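Local coordinates for protein malate dehydrogenase (Aeropyrum pernix, PDB 2D4A) that catalyses the reversible oxidation of (S)-malate to oxaloacetate, using either NAD or NADP as the coenzyme, at residues L26-Q37 and I54-M65; V168-M176 and I259-I267. All coordinates share one frame; numbering follows the deposited sequence.

Interaction 1: residues L26-Q37 and I54-M65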
loop_
_atom_site.group_PDB
_atom_site.type_symbol
_atom_site.label_atom_id
_atom_site.label_comp_id
_atom_site.label_asym_id
_atom_site.label_seq_id
_atom_site.Cartn_x
_atom_site.Cartn_y
_atom_site.Cartn_z
ATOM N N LEU B 26 17.600 -0.050 -2.350
ATOM C CA LEU B 26 17.945 -0.458 -3.702
ATOM C C LEU B 26 19.099 0.372 -4.243
ATOM O O LEU B 26 19.150 1.580 -4.049
ATOM C CB LEU B 26 16.706 -0.414 -4.615
ATOM C CG LEU B 26 16.098 0.883 -5.136
ATOM C CD1 LEU B 26 14.678 0.626 -5.609
ATOM C CD2 LEU B 26 16.100 1.913 -4.046
ATOM N N LEU B 27 20.045 -0.316 -4.881
ATOM C CA LEU B 27 21.251 0.289 -5.442
ATOM C C LEU B 27 21.305 0.134 -6.965
ATOM O O LEU B 27 21.230 -0.980 -7.480
ATOM C CB LEU B 27 22.482 -0.376 -4.810
ATOM C CG LEU B 27 23.933 0.037 -5.100
ATOM C CD1 LEU B 27 24.651 -1.073 -5.832
ATOM C CD2 LEU B 27 23.969 1.338 -5.877
ATOM N N LEU B 28 21.440 1.257 -7.673
ATOM C CA LEU B 28 21.516 1.267 -9.135
ATOM C C LEU B 28 22.955 1.268 -9.644
ATOM O O LEU B 28 23.763 2.096 -9.222
ATOM C CB LEU B 28 20.849 2.519 -9.715
ATOM C CG LEU B 28 19.343 2.730 -9.811
ATOM C CD1 LEU B 28 18.738 1.578 -10.576
ATOM C CD2 LEU B 28 18.737 2.852 -8.431
ATOM N N ILE B 29 23.273 0.363 -10.566
ATOM C CA ILE B 29 24.609 0.323 -11.152
ATOM C C ILE B 29 24.519 0.299 -12.683
ATOM O O ILE B 29 23.704 -0.428 -13.258
ATOM C CB ILE B 29 25.422 -0.904 -10.667
ATOM C CG1 ILE B 29 25.555 -0.875 -9.142
ATOM C CG2 ILE B 29 26.820 -0.885 -11.278
ATOM C CD1 ILE B 29 26.270 -2.094 -8.559
ATOM N N ALA B 30 25.349 1.126 -13.344
ATOM C CA ALA B 30 25.437 1.229 -14.792
ATOM C C ALA B 30 26.814 1.779 -15.154
ATOM O O ALA B 30 27.437 2.495 -14.371
ATOM C CB ALA B 30 24.333 2.136 -15.330
ATOM N N ARG B 31 27.272 1.435 -16.350
ATOM C CA ARG B 31 28.576 1.839 -16.846
ATOM C C ARG B 31 28.740 3.338 -17.059
ATOM O O ARG B 31 29.755 3.923 -16.681
ATOM C CB ARG B 31 28.868 1.077 -18.147
ATOM C CG ARG B 31 27.698 1.077 -19.148
ATOM C CD ARG B 31 27.425 -0.319 -19.743
ATOM N NE ARG B 31 26.686 -1.211 -18.843
ATOM C CZ ARG B 31 25.428 -1.012 -18.458
ATOM N NH1 ARG B 31 24.756 0.048 -18.885
ATOM N NH2 ARG B 31 24.837 -1.879 -17.650
ATOM N N THR B 32 27.741 3.964 -17.663
ATOM C CA THR B 32 27.799 5.398 -17.932
ATOM C C THR B 32 27.951 6.202 -16.645
ATOM O O THR B 32 27.152 6.073 -15.720
ATOM C CB THR B 32 26.532 5.864 -18.665
ATOM O OG1 THR B 32 26.395 5.131 -19.889
ATOM C CG2 THR B 32 26.612 7.343 -18.967
ATOM N N PRO B 33 29.115 6.949 -16.569
ATOM C CA PRO B 33 29.357 7.787 -15.394
ATOM C C PRO B 33 28.339 8.910 -15.184
ATOM O O PRO B 33 27.955 9.600 -16.130
ATOM C CB PRO B 33 30.778 8.299 -15.624
ATOM C CG PRO B 33 30.883 8.361 -17.107
ATOM C CD PRO B 33 30.198 7.091 -17.557
ATOM N N GLY B 34 27.898 9.061 -13.936
ATOM C CA GLY B 34 26.934 10.090 -13.589
ATOM C C GLY B 34 25.481 9.756 -13.877
ATOM O O GLY B 34 24.588 10.342 -13.269
ATOM N N LYS B 35 25.243 8.816 -14.791
ATOM C CA LYS B 35 23.887 8.412 -15.175
ATOM C C LYS B 35 23.120 7.811 -13.999
ATOM O O LYS B 35 22.044 8.291 -13.642
ATOM C CB LYS B 35 23.956 7.398 -16.323
ATOM C CG LYS B 35 22.765 7.388 -17.275
ATOM C CD LYS B 35 21.456 7.062 -16.585
ATOM C CE LYS B 35 20.272 7.157 -17.549
ATOM N NZ LYS B 35 20.281 6.055 -18.548
ATOM N N PRO B 36 23.665 6.752 -13.376
ATOM C CA PRO B 36 22.976 6.130 -12.240
ATOM C C PRO B 36 22.849 7.022 -10.993
ATOM O O PRO B 36 21.852 6.955 -10.277
ATOM C CB PRO B 36 23.787 4.848 -12.004
ATOM C CG PRO B 36 25.153 5.223 -12.447
ATOM C CD PRO B 36 24.912 6.032 -13.695
ATOM N N GLN B 37 23.850 7.856 -10.744
ATOM C CA GLN B 37 23.805 8.751 -9.598
ATOM C C GLN B 37 22.758 9.851 -9.864
ATOM O O GLN B 37 21.997 10.230 -8.975
ATOM C CB GLN B 37 25.204 9.349 -9.343
ATOM C CG GLN B 37 26.286 8.291 -8.995
ATOM C CD GLN B 37 27.207 7.927 -10.159
ATOM O OE1 GLN B 37 26.799 7.909 -11.318
ATOM N NE2 GLN B 37 28.454 7.615 -9.842
ATOM N N ILE B 54 13.523 4.501 2.673
ATOM C CA ILE B 54 14.554 3.544 2.221
ATOM C C ILE B 54 15.759 4.283 1.706
ATOM O O ILE B 54 15.661 5.497 1.426
ATOM C CB ILE B 54 13.997 2.544 1.204
ATOM C CG1 ILE B 54 13.528 3.188 -0.084
ATOM C CG2 ILE B 54 12.900 1.664 1.790
ATOM C CD1 ILE B 54 13.120 2.220 -1.190
ATOM N N ARG B 55 16.834 3.584 1.385
ATOM C CA ARG B 55 18.012 4.174 0.760
ATOM C C ARG B 55 17.956 3.896 -0.753
ATOM O O ARG B 55 17.634 2.747 -1.163
ATOM C CB ARG B 55 19.313 3.659 1.330
ATOM C CG ARG B 55 19.570 3.853 2.801
ATOM C CD ARG B 55 20.951 3.354 3.228
ATOM N NE ARG B 55 22.034 4.144 2.677
ATOM C CZ ARG B 55 23.322 3.990 2.922
ATOM N NH1 ARG B 55 23.760 3.055 3.757
ATOM N NH2 ARG B 55 24.216 4.783 2.320
ATOM N N ILE B 56 18.494 4.880 -1.511
ATOM C CA ILE B 56 18.575 4.716 -2.955
ATOM C C ILE B 56 19.912 5.295 -3.416
ATOM O O ILE B 56 20.224 6.454 -3.155
ATOM C CB ILE B 56 17.446 5.432 -3.708
ATOM C CG1 ILE B 56 16.086 4.944 -3.234
ATOM C CG2 ILE B 56 17.583 5.152 -5.199
ATOM C CD1 ILE B 56 15.034 6.002 -3.206
ATOM N N SER B 57 20.693 4.482 -4.113
ATOM C CA SER B 57 21.995 4.917 -4.583
ATOM C C SER B 57 22.258 4.532 -6.022
ATOM O O SER B 57 21.620 3.636 -6.574
ATOM C CB SER B 57 23.091 4.306 -3.724
ATOM O OG SER B 57 22.843 4.549 -2.355
ATOM N N GLY B 58 23.230 5.214 -6.610
ATOM C CA GLY B 58 23.617 4.944 -7.980
ATOM C C GLY B 58 25.124 4.857 -7.996
ATOM O O GLY B 58 25.785 5.684 -7.376
ATOM N N SER B 59 25.674 3.866 -8.687
ATOM C CA SER B 59 27.118 3.718 -8.729
ATOM C C SER B 59 27.658 3.220 -10.069
ATOM O O SER B 59 26.927 2.638 -10.870
ATOM C CB SER B 59 27.551 2.771 -7.617
ATOM O OG SER B 59 28.949 2.634 -7.598
ATOM N N ASN B 60 28.940 3.471 -10.324
ATOM C CA ASN B 60 29.564 3.005 -11.563
ATOM C C ASN B 60 30.515 1.885 -11.219
ATOM O O ASN B 60 31.201 1.338 -12.081
ATOM C CB ASN B 60 30.366 4.112 -12.230
ATOM C CG ASN B 60 29.501 5.201 -12.768
ATOM O OD1 ASN B 60 28.538 4.945 -13.485
ATOM N ND2 ASN B 60 29.835 6.434 -12.437
ATOM N N SER B 61 30.541 1.551 -9.938
ATOM C CA SER B 61 31.426 0.527 -9.441
ATOM C C SER B 61 30.710 -0.784 -9.120
ATOM O O SER B 61 30.052 -0.897 -8.090
ATOM C CB SER B 61 32.132 1.064 -8.206
ATOM O OG SER B 61 32.939 0.065 -7.627
ATOM N N TYR B 62 30.849 -1.774 -9.999
ATOM C CA TYR B 62 30.201 -3.074 -9.808
ATOM C C TYR B 62 30.540 -3.777 -8.508
ATOM O O TYR B 62 29.899 -4.768 -8.152
ATOM C CB TYR B 62 30.529 -4.013 -10.967
ATOM C CG TYR B 62 29.873 -3.620 -12.260
ATOM C CD1 TYR B 62 28.565 -3.995 -12.548
ATOM C CD2 TYR B 62 30.548 -2.839 -13.178
ATOM C CE1 TYR B 62 27.949 -3.592 -13.727
ATOM C CE2 TYR B 62 29.948 -2.430 -14.351
ATOM C CZ TYR B 62 28.657 -2.803 -14.624
ATOM O OH TYR B 62 28.075 -2.373 -15.790
ATOM N N GLU B 63 31.555 -3.286 -7.809
ATOM C CA GLU B 63 31.949 -3.884 -6.540
ATOM C C GLU B 63 30.984 -3.486 -5.433
ATOM O O GLU B 63 31.022 -4.043 -4.339
ATOM C CB GLU B 63 33.360 -3.444 -6.163
ATOM C CG GLU B 63 34.450 -4.173 -6.905
ATOM C CD GLU B 63 35.421 -3.226 -7.566
ATOM O OE1 GLU B 63 36.646 -3.512 -7.534
ATOM O OE2 GLU B 63 34.953 -2.203 -8.128
ATOM N N ASP B 64 30.112 -2.526 -5.719
ATOM C CA ASP B 64 29.154 -2.084 -4.721
ATOM C C ASP B 64 27.891 -2.919 -4.659
ATOM O O ASP B 64 26.918 -2.486 -4.054
ATOM C CB ASP B 64 28.759 -0.633 -4.956
ATOM C CG ASP B 64 29.926 0.304 -4.848
ATOM O OD1 ASP B 64 30.900 -0.043 -4.148
ATOM O OD2 ASP B 64 29.872 1.391 -5.447
ATOM N N MET B 65 27.898 -4.102 -5.274
ATOM C CA MET B 65 26.719 -4.965 -5.267
ATOM C C MET B 65 26.876 -6.144 -4.320
ATOM O O MET B 65 25.999 -7.003 -4.255
ATOM C CB MET B 65 26.420 -5.500 -6.678
ATOM C CG MET B 65 27.217 -6.757 -7.066
ATOM S SD MET B 65 26.775 -7.587 -8.652
ATOM C CE MET B 65 27.956 -6.852 -9.799
#

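Interaction 2: residues V168-M176 and I259-I267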
loop_
_atom_site.group_PDB
_atom_site.type_symbol
_atom_site.label_atom_id
_atom_site.label_comp_id
_atom_site.label_asym_id
_atom_site.label_seq_id
_atom_site.Cartn_x
_atom_site.Cartn_y
_atom_site.Cartn_z
ATOM N N VAL B 168 0.140 -20.526 -19.241
ATOM C CA VAL B 168 0.968 -20.475 -20.443
ATOM C C VAL B 168 2.244 -21.299 -20.239
ATOM O O VAL B 168 2.620 -21.595 -19.105
ATOM C CB VAL B 168 1.338 -19.003 -20.812
ATOM C CG1 VAL B 168 0.101 -18.255 -21.266
ATOM C CG2 VAL B 168 1.961 -18.293 -19.608
ATOM N N LEU B 169 2.899 -21.678 -21.334
ATOM C CA LEU B 169 4.135 -22.468 -21.270
ATOM C C LEU B 169 4.947 -22.272 -22.545
ATOM O O LEU B 169 4.514 -21.588 -23.471
ATOM C CB LEU B 169 3.826 -23.965 -21.163
ATOM C CG LEU B 169 3.107 -24.584 -19.973
ATOM C CD1 LEU B 169 2.535 -25.921 -20.393
ATOM C CD2 LEU B 169 4.049 -24.726 -18.799
ATOM N N GLY B 170 6.115 -22.903 -22.585
ATOM C CA GLY B 170 6.956 -22.831 -23.759
ATOM C C GLY B 170 8.206 -22.003 -23.604
ATOM O O GLY B 170 9.160 -22.409 -22.946
ATOM N N MET B 171 8.199 -20.845 -24.251
ATOM C CA MET B 171 9.313 -19.920 -24.200
ATOM C C MET B 171 8.747 -18.544 -24.466
ATOM O O MET B 171 7.595 -18.415 -24.875
ATOM C CB MET B 171 10.387 -20.320 -25.221
ATOM C CG MET B 171 9.898 -20.659 -26.630
ATOM S SD MET B 171 9.988 -19.247 -27.752
ATOM C CE MET B 171 8.358 -18.723 -27.649
ATOM N N HIS B 172 9.547 -17.516 -24.222
ATOM C CA HIS B 172 9.097 -16.144 -24.396
ATOM C C HIS B 172 9.242 -15.619 -25.817
ATOM O O HIS B 172 10.155 -14.848 -26.117
ATOM C CB HIS B 172 9.858 -15.236 -23.434
ATOM C CG HIS B 172 9.112 -13.997 -23.065
ATOM N ND1 HIS B 172 9.701 -12.753 -23.034
ATOM C CD2 HIS B 172 7.819 -13.813 -22.707
ATOM C CE1 HIS B 172 8.802 -11.853 -22.676
ATOM N NE2 HIS B 172 7.652 -12.472 -22.471
ATOM N N GLY B 173 8.328 -16.025 -26.690
ATOM C CA GLY B 173 8.379 -15.571 -28.066
ATOM C C GLY B 173 7.300 -16.220 -28.903
ATOM O O GLY B 173 6.269 -16.642 -28.382
ATOM N N GLN B 174 7.556 -16.309 -30.203
ATOM C CA GLN B 174 6.626 -16.901 -31.162
ATOM C C GLN B 174 5.988 -18.229 -30.710
ATOM O O GLN B 174 4.782 -18.417 -30.855
ATOM C CB GLN B 174 7.342 -17.093 -32.513
ATOM C CG GLN B 174 8.840 -17.431 -32.383
ATOM C CD GLN B 174 9.440 -18.123 -33.620
ATOM O OE1 GLN B 174 9.375 -17.605 -34.742
ATOM N NE2 GLN B 174 10.046 -19.292 -33.406
ATOM N N LYS B 175 6.782 -19.142 -30.160
ATOM C CA LYS B 175 6.247 -20.429 -29.731
ATOM C C LYS B 175 5.701 -20.531 -28.297
ATOM O O LYS B 175 5.630 -21.619 -27.712
ATOM C CB LYS B 175 7.281 -21.533 -29.984
ATOM C CG LYS B 175 7.282 -22.050 -31.427
ATOM C CD LYS B 175 7.490 -20.925 -32.434
ATOM C CE LYS B 175 7.427 -21.425 -33.874
ATOM N NZ LYS B 175 7.741 -20.337 -34.857
ATOM N N MET B 176 5.322 -19.398 -27.723
ATOM C CA MET B 176 4.737 -19.395 -26.392
ATOM C C MET B 176 3.308 -19.866 -26.648
ATOM O O MET B 176 2.668 -19.404 -27.593
ATOM C CB MET B 176 4.729 -17.966 -25.818
ATOM C CG MET B 176 4.168 -17.788 -24.391
ATOM S SD MET B 176 2.346 -17.616 -24.219
ATOM C CE MET B 176 1.985 -16.182 -25.261
ATOM N N ILE B 259 18.659 -27.287 -21.450
ATOM C CA ILE B 259 17.884 -26.282 -22.239
ATOM C C ILE B 259 17.052 -25.406 -21.302
ATOM O O ILE B 259 16.825 -25.771 -20.151
ATOM C CB ILE B 259 16.972 -26.998 -23.277
ATOM C CG1 ILE B 259 16.438 -25.969 -24.284
ATOM C CG2 ILE B 259 15.832 -27.725 -22.576
ATOM C CD1 ILE B 259 17.543 -25.138 -24.977
ATOM N N VAL B 260 16.630 -24.245 -21.794
ATOM C CA VAL B 260 15.831 -23.311 -21.018
ATOM C C VAL B 260 14.414 -23.253 -21.574
ATOM O O VAL B 260 14.232 -23.210 -22.793
ATOM C CB VAL B 260 16.436 -21.884 -21.086
ATOM C CG1 VAL B 260 15.505 -20.875 -20.420
ATOM C CG2 VAL B 260 17.809 -21.863 -20.416
ATOM N N ALA B 261 13.415 -23.256 -20.689
ATOM C CA ALA B 261 12.008 -23.178 -21.105
ATOM C C ALA B 261 11.121 -22.435 -20.097
ATOM O O ALA B 261 11.438 -22.336 -18.910
ATOM C CB ALA B 261 11.449 -24.587 -21.347
ATOM N N GLU B 262 10.002 -21.916 -20.595
ATOM C CA GLU B 262 9.030 -21.197 -19.777
ATOM C C GLU B 262 8.122 -22.236 -19.104
ATOM O O GLU B 262 7.212 -22.776 -19.738
ATOM C CB GLU B 262 8.201 -20.259 -20.665
ATOM C CG GLU B 262 7.219 -19.386 -19.906
ATOM C CD GLU B 262 6.659 -18.242 -20.741
ATOM O OE1 GLU B 262 7.453 -17.512 -21.365
ATOM O OE2 GLU B 262 5.426 -18.063 -20.762
ATOM N N VAL B 263 8.383 -22.522 -17.829
ATOM C CA VAL B 263 7.605 -23.509 -17.073
ATOM C C VAL B 263 7.180 -22.959 -15.708
ATOM O O VAL B 263 7.759 -21.988 -15.228
ATOM C CB VAL B 263 8.428 -24.825 -16.852
ATOM C CG1 VAL B 263 8.623 -25.568 -18.179
ATOM C CG2 VAL B 263 9.775 -24.501 -16.257
ATOM N N PRO B 264 6.142 -23.557 -15.082
ATOM C CA PRO B 264 5.637 -23.135 -13.762
ATOM C C PRO B 264 6.593 -23.596 -12.652
ATOM O O PRO B 264 7.100 -24.722 -12.680
ATOM C CB PRO B 264 4.279 -23.837 -13.651
ATOM C CG PRO B 264 3.910 -24.135 -15.065
ATOM C CD PRO B 264 5.217 -24.517 -15.701
ATOM N N ALA B 265 6.826 -22.738 -11.667
ATOM C CA ALA B 265 7.728 -23.096 -10.591
ATOM C C ALA B 265 7.408 -22.384 -9.286
ATOM O O ALA B 265 6.865 -21.274 -9.275
ATOM C CB ALA B 265 9.157 -22.795 -11.001
ATOM N N VAL B 266 7.761 -23.054 -8.190
ATOM C CA VAL B 266 7.578 -22.549 -6.835
ATOM C C VAL B 266 8.749 -21.605 -6.563
ATOM O O VAL B 266 9.907 -22.017 -6.618
ATOM C CB VAL B 266 7.655 -23.689 -5.806
ATOM C CG1 VAL B 266 7.364 -23.151 -4.425
ATOM C CG2 VAL B 266 6.696 -24.797 -6.178
ATOM N N ILE B 267 8.449 -20.345 -6.270
ATOM C CA ILE B 267 9.488 -19.365 -6.000
ATOM C C ILE B 267 9.515 -19.053 -4.507
ATOM O O ILE B 267 8.467 -18.838 -3.895
ATOM C CB ILE B 267 9.232 -18.086 -6.828
ATOM C CG1 ILE B 267 10.292 -17.019 -6.543
ATOM C CG2 ILE B 267 7.848 -17.568 -6.524
ATOM C CD1 ILE B 267 11.707 -17.473 -6.782
#

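Interaction 1: residues L26-Q37 and I54-M65
The Tyr62 ring takes Ile29 CG2 on one face, a CH-pi contact in which the methyl sits 4.0 Å from the ring centroid and is displaced toward the rim. Ile29 sends CG1 the other way, anti to its carbonyl carbon (chi1 -59°), which brings CD1 to 3.9 Å from Met65 CB. At the far end of the ring Tyr62 OH lies 3.5 Å from Arg31 NE, the guanidinium plane turned 47° from the ring. Two amides, of Gln37 and Asn60, meet nearly at right angles, their planes 73° apart. Gln37, bent at chi2, lays CG over the Gly58 carbonyl, while the Asn60 side chain comes up against Pro33, its CG 3.7 Å from Pro33 CA. With an alanine in place of Gln37, one side of the Asn60 amide would probably lose its neighbour and the Gly58 carbonyl its cover. Gly58 itself passes close beneath the first turn of the helix, where a side chain would run into Pro36 O. Parallel-strand bonds join the backbones, among them Leu28 N to Ser57 O at 2.6 Å and Ser59 N to Leu28 O at 2.7 Å. At the end of strand 56-59, Ser59 OG accepts from Ser61 N in an ST turn and donates to Asp64 OD2. This is a beta-alpha-beta unit of the Rossmann-type domain: strand 56-59 ends the parallel sheet within this chain, strand 26-29 pairs on with strand 2-5, helix 35-50 packs on Ile56, and helix 86-106 receives Met65.

Interaction 2: residues V168-M176 and I259-I267
Glu262 reaches across to the loop of His172 from a single antiparallel bridge, a hydrogen-bonded pair with Gly170, in the C-terminal alpha/beta domain of the LDH/MDH fold. Its CB rests 3.3 Å from Gly170 O. CG stands anti to the backbone N (chi1 -176°) and the chain stays extended beyond it, which carries the carboxylate past Gly170 into the bend between Val168 and Met176. There the two oxygens part: OE1 comes 3.5 Å from His172 N, and OE2 touches Val168 CG2 at 3.7 Å and Met176 CG at 3.9 Å. The His172 ring and the carboxylate are inclined by 46°, with Glu262 OE1 4.0 Å from His172 CD2. His172, the proton acceptor by similarity, is the centre of an inverse gamma turn; its N is bonded to Asp120 and its ND1, weakly, to Asn117. Ser141 gives OE1 a weak hydrogen bond, and OE2 lies close to Asp145, a like-charged pairing probably eased if either acid held a proton. The Gly170 backbone angles call for glycine, and a side chain there would also strike Lys175 O. Next to the bridge the Leu169 side chain crosses Pro264 at about a right angle, CD2 turned to the proline CD and CG. Of the bridge's two bonds, Gly170 N to Glu262 O is weak; the other, Glu262 N to Gly170 O, has an N-H...O angle of 163°, its donor above the carbonyl plane.

In the fold
Interaction 1 lies in the coenzyme-binding domain and interaction 2 in the C-terminal domain, on opposite sides of the chain's centre; their centres are 31 Å apart and their nearest atoms about 18 Å, without touching. Each lies near a different site assigned by similarity, the coenzyme's for interaction 1 and the substrate's for interaction 2. In interaction 1 the side chain of Ala30 is about 3 Å from that of Ala7, a residue that binds NADP by similarity, which places the end of strand 26-29 beside the probable coenzyme site. Interaction 2 holds His172 itself, its side chain about 3 Å from that of Asn117 and about 5 Å from that of Arg148, both substrate-binding by similarity.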